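Local coordinates for cellulose-binding protein (Saccharophagus degradans, PDB 2YHG) that probably hydrolyses glycosidic bonds in carbohydrate metabolism through a nucleoside hydrolase-like domain, within a longer protein thought to bind polysaccharide, at residues A[28-33]-A[135-140]; A[145-150]-A[249-254]; A[191-196]-A[286-291]; A[217-222]-A[313-318]; A[223-228]-A[234-239]. One frame throughout, in Å; residues are numbered along the deposited sequence. Where two conformers were deposited one is given.

Contact 1 (A[28-33]-A[135-140]); sequences RYRVIH and IAAVDK
R30 on strand 30-35 reaches the C-terminal turn of helix 129-139 with its guanidinium, where NH2 donates to A137 O at 2.8 Å. The donor stands above the carbonyl plane, 39° out of it, and K140 N comes to A137 O from the opposite face at 3.2 Å, so the oxygen is gripped from both faces. R30 NH1 gives 2.9 Å to a water in the guanidinium plane; this water lies within hydrogen-bonding distance of V138 O and K140 O, though it has more acceptors in reach than protons. K140 CB packs obliquely on R30 NH2, 3.9 Å away. Two residues along the strand, I32 CD1 meets A137 CB at 3.6 Å. A bend at chi3 (63°) turns the otherwise extended R30 chain toward the helix end, and a salt bridge from R30 NE to E60 helps to hold it. Carbonyls at a helix C-terminus carry partial negative charge, probably strengthening the grip on the cation. This is helix-on-sheet packing in the alpha/beta, nucleoside hydrolase-like domain.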
# COMPACT_ATOMS: atom_id res chain seq x y z
N ARG A 28 2.69 -11.71 -1.55
CA ARG A 28 2.47 -10.47 -2.28
C ARG A 28 0.99 -10.19 -2.35
O ARG A 28 0.18 -11.10 -2.50
CB ARG A 28 3.04 -10.57 -3.70
CG ARG A 28 4.55 -10.76 -3.81
CD ARG A 28 4.96 -10.92 -5.27
NE ARG A 28 6.42 -10.81 -5.43
CZ ARG A 28 7.25 -11.81 -5.60
NH1 ARG A 28 6.83 -13.06 -5.52
NH2 ARG A 28 8.53 -11.55 -5.82
N TYR A 29 0.67 -8.91 -2.38
CA TYR A 29 -0.68 -8.46 -2.61
C TYR A 29 -0.85 -7.99 -4.06
O TYR A 29 0.08 -7.53 -4.71
CB TYR A 29 -1.03 -7.32 -1.61
CG TYR A 29 -0.97 -7.78 -0.15
CD1 TYR A 29 -1.72 -8.84 0.33
CD2 TYR A 29 -0.11 -7.18 0.74
CE1 TYR A 29 -1.61 -9.26 1.67
CE2 TYR A 29 -0.02 -7.55 2.04
CZ TYR A 29 -0.78 -8.57 2.52
OH TYR A 29 -0.67 -8.93 3.87
N ARG A 30 -2.10 -8.07 -4.51
CA ARG A 30 -2.49 -7.68 -5.86
C ARG A 30 -2.98 -6.24 -5.83
O ARG A 30 -3.90 -5.92 -5.08
CB ARG A 30 -3.62 -8.58 -6.35
CG ARG A 30 -3.27 -10.08 -6.37
CD ARG A 30 -4.47 -10.92 -6.73
NE ARG A 30 -4.94 -10.62 -8.08
CZ ARG A 30 -6.14 -10.95 -8.54
NH1 ARG A 30 -7.04 -11.52 -7.73
NH2 ARG A 30 -6.44 -10.69 -9.79
N VAL A 31 -2.44 -5.42 -6.72
CA VAL A 31 -2.77 -4.00 -6.71
C VAL A 31 -2.89 -3.47 -8.13
O VAL A 31 -2.07 -3.78 -9.01
CB VAL A 31 -1.73 -3.18 -5.93
CG1 VAL A 31 -2.19 -1.71 -5.80
CG2 VAL A 31 -1.47 -3.74 -4.56
N ILE A 32 -3.91 -2.62 -8.35
CA ILE A 32 -4.12 -1.89 -9.56
C ILE A 32 -4.18 -0.41 -9.15
O ILE A 32 -4.97 -0.06 -8.27
CB ILE A 32 -5.45 -2.30 -10.20
CG1 ILE A 32 -5.38 -3.75 -10.69
CG2 ILE A 32 -5.86 -1.33 -11.30
CD1 ILE A 32 -6.73 -4.35 -11.03
N HIS A 33 -3.43 0.44 -9.83
CA HIS A 33 -3.47 1.88 -9.57
C HIS A 33 -4.18 2.59 -10.68
O HIS A 33 -3.96 2.34 -11.86
CB HIS A 33 -2.08 2.44 -9.43
CG HIS A 33 -1.34 1.85 -8.30
ND1 HIS A 33 -1.84 1.89 -7.01
CD2 HIS A 33 -0.13 1.25 -8.24
CE1 HIS A 33 -0.94 1.33 -6.22
NE2 HIS A 33 0.10 0.91 -6.93
N ILE A 135 -12.31 -5.32 -14.03
CA ILE A 135 -13.26 -6.44 -14.03
C ILE A 135 -12.52 -7.78 -14.19
O ILE A 135 -12.77 -8.73 -13.45
CB ILE A 135 -14.34 -6.28 -15.11
CG1 ILE A 135 -15.19 -5.02 -14.84
CG2 ILE A 135 -15.22 -7.52 -15.18
CD1 ILE A 135 -16.18 -4.72 -15.92
N ALA A 136 -11.63 -7.83 -15.17
CA ALA A 136 -10.93 -9.08 -15.44
C ALA A 136 -10.09 -9.52 -14.26
O ALA A 136 -10.00 -10.71 -13.94
CB ALA A 136 -10.09 -8.95 -16.69
N ALA A 137 -9.47 -8.57 -13.58
CA ALA A 137 -8.63 -8.91 -12.42
C ALA A 137 -9.47 -9.44 -11.28
O ALA A 137 -9.13 -10.45 -10.65
CB ALA A 137 -7.85 -7.68 -11.97
N VAL A 138 -10.59 -8.79 -10.98
CA VAL A 138 -11.46 -9.24 -9.91
C VAL A 138 -12.04 -10.61 -10.23
O VAL A 138 -12.17 -11.45 -9.34
CB VAL A 138 -12.55 -8.22 -9.60
CG1 VAL A 138 -13.52 -8.77 -8.56
CG2 VAL A 138 -11.91 -6.89 -9.13
N ASP A 139 -12.34 -10.86 -11.50
CA ASP A 139 -12.91 -12.13 -11.91
C ASP A 139 -11.89 -13.27 -11.85
O ASP A 139 -12.28 -14.43 -11.84
CB ASP A 139 -13.47 -12.03 -13.32
CG ASP A 139 -14.77 -11.27 -13.43
OD1 ASP A 139 -15.44 -11.04 -12.42
OD2 ASP A 139 -15.15 -11.01 -14.59
N LYS A 140 -10.60 -12.98 -11.94
CA LYS A 140 -9.57 -14.01 -12.08
C LYS A 140 -9.65 -15.00 -10.92
O LYS A 140 -9.89 -14.63 -9.77
CB LYS A 140 -8.20 -13.34 -12.12
CG LYS A 140 -7.04 -14.19 -12.53
CD LYS A 140 -5.75 -13.39 -12.63
CE LYS A 140 -4.57 -14.22 -13.08
NZ LYS A 140 -3.31 -13.45 -13.00
O HOH W 1 -9.84 -12.34 -8.09

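Contact 2 (A[145-150]-A[249-254]); sequences PVWATC and LHMANP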
# COMPACT_ATOMS: atom_id res chain seq x y z
N PRO A 145 -7.55 -11.20 -2.86
CA PRO A 145 -8.33 -10.06 -3.29
C PRO A 145 -7.47 -9.10 -4.10
O PRO A 145 -6.25 -9.18 -4.10
CB PRO A 145 -8.78 -9.44 -1.98
CG PRO A 145 -7.85 -9.92 -0.96
CD PRO A 145 -7.32 -11.21 -1.41
N VAL A 146 -8.13 -8.17 -4.77
CA VAL A 146 -7.37 -7.16 -5.44
C VAL A 146 -7.77 -5.77 -5.04
O VAL A 146 -8.94 -5.43 -4.78
CB VAL A 146 -7.40 -7.37 -6.93
CG1 VAL A 146 -8.81 -7.32 -7.41
CG2 VAL A 146 -6.50 -6.40 -7.66
N TRP A 147 -6.72 -4.99 -4.82
CA TRP A 147 -6.85 -3.59 -4.49
C TRP A 147 -6.89 -2.77 -5.75
O TRP A 147 -6.08 -2.97 -6.66
CB TRP A 147 -5.68 -3.11 -3.65
CG TRP A 147 -5.71 -3.64 -2.28
CD1 TRP A 147 -5.33 -4.89 -1.86
CD2 TRP A 147 -6.29 -3.01 -1.13
NE1 TRP A 147 -5.65 -5.07 -0.55
CE2 TRP A 147 -6.24 -3.94 -0.07
CE3 TRP A 147 -6.87 -1.76 -0.91
CZ2 TRP A 147 -6.76 -3.65 1.18
CZ3 TRP A 147 -7.36 -1.46 0.34
CH2 TRP A 147 -7.31 -2.42 1.37
N ALA A 148 -7.81 -1.82 -5.80
CA ALA A 148 -7.81 -0.77 -6.82
C ALA A 148 -7.72 0.56 -6.10
O ALA A 148 -8.43 0.78 -5.14
CB ALA A 148 -9.03 -0.86 -7.73
N THR A 149 -6.84 1.43 -6.58
CA THR A 149 -6.56 2.65 -5.87
C THR A 149 -6.95 3.87 -6.69
O THR A 149 -7.00 3.84 -7.94
CB THR A 149 -5.11 2.74 -5.44
OG1 THR A 149 -4.33 3.03 -6.60
CG2 THR A 149 -4.64 1.44 -4.76
N CYS A 150 -7.18 4.96 -5.99
CA CYS A 150 -7.52 6.26 -6.57
C CYS A 150 -6.45 7.27 -6.19
O CYS A 150 -6.48 7.86 -5.11
CB CYS A 150 -8.89 6.74 -6.09
SG CYS A 150 -10.07 5.38 -5.95
N LEU A 249 1.92 1.93 -0.21
CA LEU A 249 2.66 1.53 0.98
C LEU A 249 1.78 0.69 1.89
O LEU A 249 2.31 -0.14 2.66
CB LEU A 249 3.21 2.74 1.75
CG LEU A 249 4.18 3.62 0.99
CD1 LEU A 249 4.75 4.66 1.97
CD2 LEU A 249 5.29 2.80 0.32
N HIS A 250 0.47 0.86 1.85
CA HIS A 250 -0.46 0.04 2.64
C HIS A 250 -0.20 -1.45 2.42
O HIS A 250 -0.37 -2.24 3.37
CB HIS A 250 -1.88 0.44 2.23
CG HIS A 250 -2.94 -0.17 3.08
ND1 HIS A 250 -2.92 -0.08 4.45
CD2 HIS A 250 -4.05 -0.85 2.72
CE1 HIS A 250 -3.98 -0.73 4.89
NE2 HIS A 250 -4.70 -1.19 3.87
N MET A 251 0.16 -1.84 1.20
CA MET A 251 0.33 -3.21 0.79
C MET A 251 1.79 -3.63 0.65
O MET A 251 2.07 -4.68 0.08
CB MET A 251 -0.44 -3.50 -0.50
CG MET A 251 -1.85 -2.95 -0.54
SD MET A 251 -1.81 -1.28 -1.29
CE MET A 251 -3.52 -0.85 -1.38
N ALA A 252 2.73 -2.84 1.15
CA ALA A 252 4.14 -3.06 0.92
C ALA A 252 4.73 -4.19 1.76
O ALA A 252 5.83 -4.63 1.43
CB ALA A 252 4.91 -1.79 1.19
N ASN A 253 4.11 -4.52 2.89
CA ASN A 253 4.75 -5.31 3.91
C ASN A 253 3.83 -6.37 4.48
O ASN A 253 3.24 -6.21 5.55
CB ASN A 253 5.20 -4.43 5.08
CG ASN A 253 6.19 -3.38 4.68
OD1 ASN A 253 7.35 -3.67 4.42
ND2 ASN A 253 5.77 -2.14 4.72
N PRO A 254 3.69 -7.52 3.79
CA PRO A 254 2.78 -8.55 4.29
C PRO A 254 3.09 -9.04 5.69
O PRO A 254 2.18 -9.44 6.40
CB PRO A 254 2.88 -9.66 3.23
CG PRO A 254 3.36 -8.96 1.98
CD PRO A 254 4.23 -7.86 2.46
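W147 and M251 meet with the methionine laid over one indole face. Followed outward, M251 CB leads to CG, which stands almost on the normal of the W147 five-membered ring, 4.2 Å from its centroid, in a CH-pi contact. The chain then bends at chi2 (92°), and SD sits higher above the same face, 4.9 Å from that centroid, as a distant Met-aromatic contact. The bend brings the terminal methyl back down: M251 CE lies 3.5 Å from W147 CE3, toward the indole rim, and 4.2 Å from T149 CG2. Further along, H250 turns its edge to the six-membered ring in an offset edge-to-face pair, planes at 80°, with H250 NE2 3.8 Å from W147 CH2. That nitrogen is also hydrogen-bonded to P259 O, which helps to fix the imidazole. M251 belongs to a type I turn, 249-252, that starts on the last residue of helix 246-249. The turn packs on strand 146-150, which runs between strands 30-35 and 180-185 in the parallel sheet; M251 also touches V31, and W147 touches Y183.

Contact 3 (A[191-196]-A[286-291]); sequences AGTWLA and GEDAVY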
# COMPACT_ATOMS: atom_id res chain seq x y z
N ALA A 191 -17.32 9.66 -7.74
CA ALA A 191 -17.52 8.25 -8.04
C ALA A 191 -17.06 7.36 -6.90
O ALA A 191 -17.65 6.31 -6.66
CB ALA A 191 -16.83 7.87 -9.34
N GLY A 192 -16.01 7.75 -6.19
CA GLY A 192 -15.65 7.01 -4.99
C GLY A 192 -16.76 7.06 -3.98
O GLY A 192 -17.08 6.06 -3.33
N THR A 193 -17.36 8.22 -3.80
CA THR A 193 -18.48 8.36 -2.86
C THR A 193 -19.67 7.51 -3.30
O THR A 193 -20.30 6.85 -2.47
CB THR A 193 -18.86 9.83 -2.69
OG1 THR A 193 -17.64 10.60 -2.63
CG2 THR A 193 -19.68 10.00 -1.46
N TRP A 194 -19.96 7.51 -4.60
CA TRP A 194 -21.01 6.66 -5.14
C TRP A 194 -20.75 5.19 -4.79
O TRP A 194 -21.67 4.46 -4.38
CB TRP A 194 -21.11 6.85 -6.64
CG TRP A 194 -22.14 6.01 -7.30
CD1 TRP A 194 -23.47 6.31 -7.48
CD2 TRP A 194 -21.93 4.76 -7.94
NE1 TRP A 194 -24.11 5.29 -8.15
CE2 TRP A 194 -23.18 4.32 -8.45
CE3 TRP A 194 -20.79 4.00 -8.22
CZ2 TRP A 194 -23.33 3.13 -9.15
CZ3 TRP A 194 -20.94 2.83 -8.96
CH2 TRP A 194 -22.20 2.40 -9.41
N LEU A 195 -19.49 4.76 -4.90
CA LEU A 195 -19.15 3.39 -4.53
C LEU A 195 -19.41 3.10 -3.07
O LEU A 195 -20.01 2.07 -2.71
CB LEU A 195 -17.68 3.08 -4.84
CG LEU A 195 -17.33 2.84 -6.32
CD1 LEU A 195 -15.83 2.91 -6.53
CD2 LEU A 195 -17.88 1.51 -6.78
N ALA A 196 -18.93 3.97 -2.18
CA ALA A 196 -19.06 3.72 -0.74
C ALA A 196 -20.53 3.71 -0.33
O ALA A 196 -20.92 2.92 0.53
CB ALA A 196 -18.29 4.78 0.03
N GLY A 286 -19.28 20.09 -2.23
CA GLY A 286 -20.72 19.97 -2.40
C GLY A 286 -21.17 18.64 -2.99
O GLY A 286 -22.36 18.34 -2.95
N GLU A 287 -20.27 17.89 -3.63
CA GLU A 287 -20.65 16.69 -4.37
C GLU A 287 -20.87 15.49 -3.46
O GLU A 287 -21.70 14.65 -3.78
CB GLU A 287 -19.63 16.37 -5.43
CG GLU A 287 -19.52 17.45 -6.50
CD GLU A 287 -18.47 17.19 -7.53
OE1 GLU A 287 -17.99 16.04 -7.66
OE2 GLU A 287 -18.11 18.14 -8.25
N ASP A 288 -20.11 15.37 -2.38
CA ASP A 288 -20.26 14.20 -1.51
C ASP A 288 -21.64 14.20 -0.82
O ASP A 288 -22.19 13.12 -0.58
CB ASP A 288 -19.24 14.23 -0.37
CG ASP A 288 -17.78 13.93 -0.78
OD1 ASP A 288 -17.49 12.81 -1.23
OD2 ASP A 288 -16.95 14.84 -0.57
N ALA A 289 -22.15 15.37 -0.46
CA ALA A 289 -23.27 15.46 0.45
C ALA A 289 -24.52 14.79 -0.10
O ALA A 289 -25.39 14.35 0.68
CB ALA A 289 -23.57 16.92 0.79
N VAL A 290 -24.66 14.73 -1.42
CA VAL A 290 -25.85 14.12 -2.00
C VAL A 290 -25.94 12.62 -1.68
O VAL A 290 -27.03 12.06 -1.75
CB VAL A 290 -25.98 14.36 -3.50
CG1 VAL A 290 -25.95 15.85 -3.80
CG2 VAL A 290 -24.93 13.56 -4.30
N TYR A 291 -24.81 12.01 -1.30
CA TYR A 291 -24.75 10.61 -0.95
C TYR A 291 -24.97 10.35 0.53
O TYR A 291 -24.95 9.20 0.96
CB TYR A 291 -23.41 10.04 -1.38
CG TYR A 291 -23.22 10.06 -2.87
CD1 TYR A 291 -23.89 9.18 -3.68
CD2 TYR A 291 -22.41 11.01 -3.48
CE1 TYR A 291 -23.74 9.22 -5.06
CE2 TYR A 291 -22.25 11.06 -4.86
CZ TYR A 291 -22.94 10.16 -5.64
OH TYR A 291 -22.85 10.18 -7.01
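T193 and D288 bring the backbones closest, their CA atoms 6.3 Å apart, where helix 190-198 meets a loop that ends in a short 3-10 turn at 289-291; the CA atoms of W194 and Y291 are 6.9 Å apart. T193 OG1 donates to D288 OD1 at 2.6 Å and meets that oxygen nearly along its C-O axis. R206 links both partners from outside, in a salt bridge to D288 OD1 and a hydrogen bond to T193 OG1, and so holds the pair in a small polar cluster. The contact clips the loop between strands 273-276 and 295-298 to helix 190-198 of the nucleoside hydrolase-like domain, away from the metal sites. Chi1 of -41° puts T193 OG1 beside the backbone N and CG2 anti to it, where CG2 meets Y291 CD2 at 3.5 Å. The tyrosine ring lies over the helix backbone, one face turned to T193 C and W194 CA, with V290 CG2 against the opposite face. W194 CD1 is 3.8 Å from Y291 CE1, which lies near the indole plane; the rings, 80° apart, form only an oblique pair.

Contact 4 (A[217-222]-A[313-318]); sequences DSYLDN and NDFQAR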
# COMPACT_ATOMS: atom_id res chain seq x y z
N ASP A 217 13.23 17.75 0.19
CA ASP A 217 13.61 17.98 -1.19
C ASP A 217 15.07 17.62 -1.42
O ASP A 217 15.42 17.12 -2.48
CB ASP A 217 13.36 19.41 -1.60
CG ASP A 217 11.89 19.79 -1.67
OD1 ASP A 217 10.99 18.91 -1.81
OD2 ASP A 217 11.63 21.02 -1.59
N SER A 218 15.95 17.85 -0.45
CA SER A 218 17.36 17.49 -0.55
C SER A 218 17.59 15.99 -0.56
O SER A 218 18.42 15.49 -1.31
CB SER A 218 18.13 18.06 0.63
OG SER A 218 19.48 17.63 0.57
N TYR A 219 16.85 15.26 0.27
CA TYR A 219 16.87 13.79 0.21
C TYR A 219 16.55 13.35 -1.20
O TYR A 219 17.18 12.46 -1.77
CB TYR A 219 15.87 13.22 1.22
CG TYR A 219 15.48 11.78 0.97
CD1 TYR A 219 14.50 11.47 0.06
CD2 TYR A 219 16.05 10.74 1.69
CE1 TYR A 219 14.05 10.19 -0.13
CE2 TYR A 219 15.63 9.41 1.49
CZ TYR A 219 14.62 9.13 0.58
OH TYR A 219 14.09 7.87 0.38
N LEU A 220 15.52 13.92 -1.79
CA LEU A 220 15.09 13.50 -3.11
C LEU A 220 16.21 13.78 -4.12
O LEU A 220 16.54 12.95 -4.95
CB LEU A 220 13.80 14.20 -3.53
CG LEU A 220 12.57 13.84 -2.67
CD1 LEU A 220 11.41 14.75 -3.03
CD2 LEU A 220 12.23 12.37 -2.82
N ASP A 221 16.78 14.98 -4.07
CA ASP A 221 17.82 15.34 -5.01
C ASP A 221 19.03 14.41 -4.89
O ASP A 221 19.57 13.97 -5.90
CB ASP A 221 18.23 16.78 -4.74
CG ASP A 221 19.20 17.33 -5.75
OD1 ASP A 221 18.93 17.28 -6.96
OD2 ASP A 221 20.15 17.99 -5.31
N ASN A 222 19.46 14.14 -3.66
CA ASN A 222 20.67 13.38 -3.45
C ASN A 222 20.52 11.88 -3.60
O ASN A 222 21.42 11.23 -4.13
CB ASN A 222 21.27 13.71 -2.10
CG ASN A 222 21.80 15.13 -2.04
OD1 ASN A 222 21.46 15.88 -1.14
ND2 ASN A 222 22.70 15.47 -2.95
N ASN A 313 14.65 4.96 4.05
CA ASN A 313 15.83 4.13 3.82
C ASN A 313 15.54 3.09 2.74
O ASN A 313 16.40 2.80 1.89
CB ASN A 313 16.29 3.46 5.11
CG ASN A 313 16.89 4.44 6.08
OD1 ASN A 313 16.88 5.67 5.89
ND2 ASN A 313 17.40 3.88 7.18
N ASP A 314 14.33 2.54 2.74
CA ASP A 314 13.90 1.60 1.74
C ASP A 314 14.05 2.19 0.33
O ASP A 314 14.64 1.56 -0.56
CB ASP A 314 12.46 1.20 2.03
CG ASP A 314 11.90 0.21 1.06
OD1 ASP A 314 12.56 -0.81 0.73
OD2 ASP A 314 10.76 0.41 0.63
N PHE A 315 13.50 3.36 0.10
CA PHE A 315 13.52 3.94 -1.24
C PHE A 315 14.96 4.29 -1.63
O PHE A 315 15.36 4.11 -2.76
CB PHE A 315 12.60 5.15 -1.25
CG PHE A 315 12.32 5.78 -2.61
CD1 PHE A 315 12.44 5.12 -3.79
CD2 PHE A 315 11.81 7.07 -2.65
CE1 PHE A 315 12.09 5.73 -4.99
CE2 PHE A 315 11.43 7.67 -3.84
CZ PHE A 315 11.58 7.00 -5.01
N GLN A 316 15.73 4.81 -0.69
CA GLN A 316 17.16 5.10 -0.93
C GLN A 316 17.88 3.86 -1.44
O GLN A 316 18.61 3.92 -2.45
CB GLN A 316 17.79 5.67 0.32
CG GLN A 316 19.28 5.90 0.19
CD GLN A 316 19.98 6.33 1.45
OE1 GLN A 316 19.37 6.79 2.41
NE2 GLN A 316 21.30 6.19 1.45
N ALA A 317 17.74 2.74 -0.74
CA ALA A 317 18.41 1.51 -1.14
C ALA A 317 17.93 1.04 -2.48
O ALA A 317 18.74 0.58 -3.30
CB ALA A 317 18.21 0.43 -0.09
N ARG A 318 16.62 1.14 -2.74
CA ARG A 318 16.11 0.66 -4.02
C ARG A 318 16.59 1.49 -5.21
O ARG A 318 16.76 0.95 -6.30
CB ARG A 318 14.59 0.55 -3.97
CG ARG A 318 14.11 -0.53 -3.04
CD ARG A 318 12.62 -0.45 -2.80
NE ARG A 318 12.12 -1.50 -1.91
CZ ARG A 318 11.92 -2.75 -2.26
NH1 ARG A 318 12.00 -3.13 -3.52
NH2 ARG A 318 11.59 -3.62 -1.32
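Y219 reaches from helix 217-225 across to helix 308-323 and touches it with its phenol oxygen: Y219 OH lies 3.5 Å from F315 CB and 3.6 Å from Q316 N. Chi1 of 162° sets CG roughly opposite the backbone N and sends the ring across to segment 313-318; the nearest CA atoms of the two segments, those of Y219 and Q316, are 8.8 Å apart. The hydroxyl has its polar partner one turn back on the second helix, a hydrogen bond with H312 O. F315 meets Y219 OH with CB and, obliquely, with CD2 at 3.9 Å. Here helix 217-225 of the nucleoside hydrolase-like domain packs on helix 308-323, chiefly through this tyrosine, and the ring of F315 continues onto I224 and helix 42-52. Q316 CB lies 4.3 Å from Y219 OH, obliquely to the ring, while the extended Q316 side chain runs toward the zinc site, about 4 Å from the metal at its nearest atom. The rings of H223 and H312 also meet the Y219 ring.

Contact 5 (A[223-228]-A[234-239]); sequences HIQSHG and YPNRRY. With ZN (zinc ion), chain I.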
# COMPACT_ATOMS: atom_id res chain seq x y z
N HIS A 223 19.42 11.31 -3.10
CA HIS A 223 19.28 9.85 -3.03
C HIS A 223 18.43 9.27 -4.13
O HIS A 223 18.50 8.07 -4.40
CB HIS A 223 18.73 9.40 -1.68
CG HIS A 223 19.68 9.66 -0.57
ND1 HIS A 223 20.95 9.13 -0.52
CD2 HIS A 223 19.54 10.43 0.53
CE1 HIS A 223 21.57 9.60 0.54
NE2 HIS A 223 20.72 10.34 1.24
N ILE A 224 17.58 10.09 -4.76
CA ILE A 224 16.57 9.61 -5.70
C ILE A 224 16.83 10.14 -7.12
O ILE A 224 17.12 9.38 -8.02
CB ILE A 224 15.12 9.94 -5.23
CG1 ILE A 224 14.89 9.52 -3.76
CG2 ILE A 224 14.11 9.31 -6.19
CD1 ILE A 224 15.10 8.05 -3.42
N GLN A 225 16.73 11.45 -7.28
CA GLN A 225 16.69 12.06 -8.60
C GLN A 225 18.00 11.95 -9.36
O GLN A 225 18.02 11.96 -10.58
CB GLN A 225 16.28 13.52 -8.43
CG GLN A 225 14.84 13.65 -7.96
CD GLN A 225 14.44 15.06 -7.65
OE1 GLN A 225 15.04 15.68 -6.78
NE2 GLN A 225 13.43 15.56 -8.34
N SER A 226 19.10 11.81 -8.63
CA SER A 226 20.42 11.66 -9.20
C SER A 226 20.70 10.25 -9.67
O SER A 226 21.76 10.01 -10.25
CB SER A 226 21.46 12.10 -8.18
OG SER A 226 21.33 11.27 -7.05
N HIS A 227 19.85 9.29 -9.30
CA HIS A 227 20.14 7.87 -9.52
C HIS A 227 19.56 7.35 -10.85
O HIS A 227 18.50 6.72 -10.90
CB HIS A 227 19.65 7.05 -8.33
CG HIS A 227 20.50 7.17 -7.10
ND1 HIS A 227 20.96 8.37 -6.60
CD2 HIS A 227 20.94 6.22 -6.23
CE1 HIS A 227 21.63 8.16 -5.49
NE2 HIS A 227 21.60 6.88 -5.21
N GLY A 228 20.28 7.64 -11.93
CA GLY A 228 20.01 7.03 -13.22
C GLY A 228 18.69 7.42 -13.85
O GLY A 228 18.10 8.47 -13.56
N TYR A 234 11.80 11.32 -11.98
CA TYR A 234 11.20 11.65 -10.68
C TYR A 234 11.23 13.16 -10.55
O TYR A 234 12.29 13.74 -10.33
CB TYR A 234 11.99 10.98 -9.56
CG TYR A 234 11.36 11.12 -8.19
CD1 TYR A 234 11.42 12.30 -7.49
CD2 TYR A 234 10.68 10.06 -7.57
CE1 TYR A 234 10.81 12.48 -6.26
CE2 TYR A 234 10.06 10.22 -6.32
CZ TYR A 234 10.13 11.42 -5.68
OH TYR A 234 9.51 11.66 -4.50
N PRO A 235 10.10 13.85 -10.71
CA PRO A 235 10.15 15.32 -10.76
C PRO A 235 10.22 15.92 -9.36
O PRO A 235 9.89 15.24 -8.38
CB PRO A 235 8.83 15.68 -11.41
CG PRO A 235 7.90 14.57 -10.96
CD PRO A 235 8.75 13.34 -11.02
N ASN A 236 10.61 17.18 -9.28
CA ASN A 236 10.53 17.92 -8.04
C ASN A 236 9.07 18.05 -7.58
O ASN A 236 8.13 18.09 -8.37
CB ASN A 236 11.11 19.31 -8.22
CG ASN A 236 12.60 19.33 -8.28
OD1 ASN A 236 13.28 18.36 -7.95
ND2 ASN A 236 13.14 20.48 -8.64
N ARG A 237 8.94 18.18 -6.27
CA ARG A 237 7.70 18.58 -5.63
C ARG A 237 7.20 19.93 -6.11
O ARG A 237 7.96 20.87 -6.26
CB ARG A 237 8.00 18.68 -4.13
CG ARG A 237 6.83 19.06 -3.28
CD ARG A 237 7.25 19.19 -1.85
NE ARG A 237 8.29 20.19 -1.63
CZ ARG A 237 8.08 21.50 -1.68
NH1 ARG A 237 6.83 21.99 -1.68
NH2 ARG A 237 9.10 22.33 -1.62
N ARG A 238 5.90 20.01 -6.39
CA ARG A 238 5.18 21.26 -6.67
C ARG A 238 4.47 21.77 -5.42
O ARG A 238 4.55 22.97 -5.08
CB ARG A 238 4.14 21.06 -7.78
CG ARG A 238 3.42 22.35 -8.19
CD ARG A 238 2.40 22.13 -9.26
NE ARG A 238 2.98 21.67 -10.52
CZ ARG A 238 2.27 21.27 -11.58
NH1 ARG A 238 0.97 21.29 -11.53
NH2 ARG A 238 2.87 20.79 -12.64
N TYR A 239 3.72 20.88 -4.77
CA TYR A 239 2.96 21.15 -3.57
C TYR A 239 3.43 20.20 -2.48
O TYR A 239 4.26 20.57 -1.66
CB TYR A 239 1.47 21.04 -3.83
CG TYR A 239 0.64 21.35 -2.67
CD1 TYR A 239 0.61 22.62 -2.12
CD2 TYR A 239 -0.18 20.37 -2.13
CE1 TYR A 239 -0.22 22.91 -1.03
CE2 TYR A 239 -1.02 20.66 -1.06
CZ TYR A 239 -0.98 21.90 -0.48
OH TYR A 239 -1.83 22.18 0.58
ZN ZN I . 22.02 6.15 -3.28
O HOH W 2 19.97 6.30 -2.95
O HOH W 3 22.38 8.01 -2.45
O HOH W 4 22.39 5.44 -1.32
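The zinc site of the nucleoside hydrolase-like domain borders this contact: H227 binds zinc while nearby Q225 ties helix 217-225 to the loop 234-239. I224 and Y234 pack with I224 CG2 over one face of the Y234 ring, 4.0 Å from the centroid and 19° off the normal. Q225 CG, 3.7 Å from Y234 CD1, runs beside the same ring, and the amide stands nearly at right angles to it. Q225 NE2 spends two hydrogens on the loop: one on Y234 O at 2.9 Å in an almost straight bond (171°), the other on N236 OD1 at 2.8 Å. Both acceptors lie close to the amide plane, which fixes the amide's rotation. Q225 also belongs to a magnesium site with G228, but its side chain is about 6 Å from the metal, so the amide is not the ligand. On the zinc side, H227 NE2 coordinates the metal at 2.1 Å, three waters bind at like distance, and D320 adds a ligand from helix 308-323. One zinc water donates to H223 O, an oxygen that also sits over the centre of the H227 ring. The rotation of that ring is set from its far edge, where H227 ND1 donates to S226 OG at 3.0 Å, nearly in the ring plane.

In the fold
Contacts 1 and 2 both reach the parallel sheet, their centres 10 Å apart: strands 30-35 and 146-150 are neighbours, joined by probable hydrogen bonds between I32 N and W147 O (2.8 Å) and between H33 ND1 and T149 OG1 (2.8 Å). The side chain of T149 in contact 2 is about 9 Å from a calcium ion. Contacts 4 and 5 share helix 217-225, with centres 9 Å apart, and a D217–R237 salt bridge links them; H227 of contact 5 binds the zinc ion, and the side chain of Q316 of contact 4 is about 4 Å from it. Along the chain, contact 5 is nested in the loops closed by contacts 2, 3 and 4. Contact 3 stands remote, its centre 37 Å from that of contact 4.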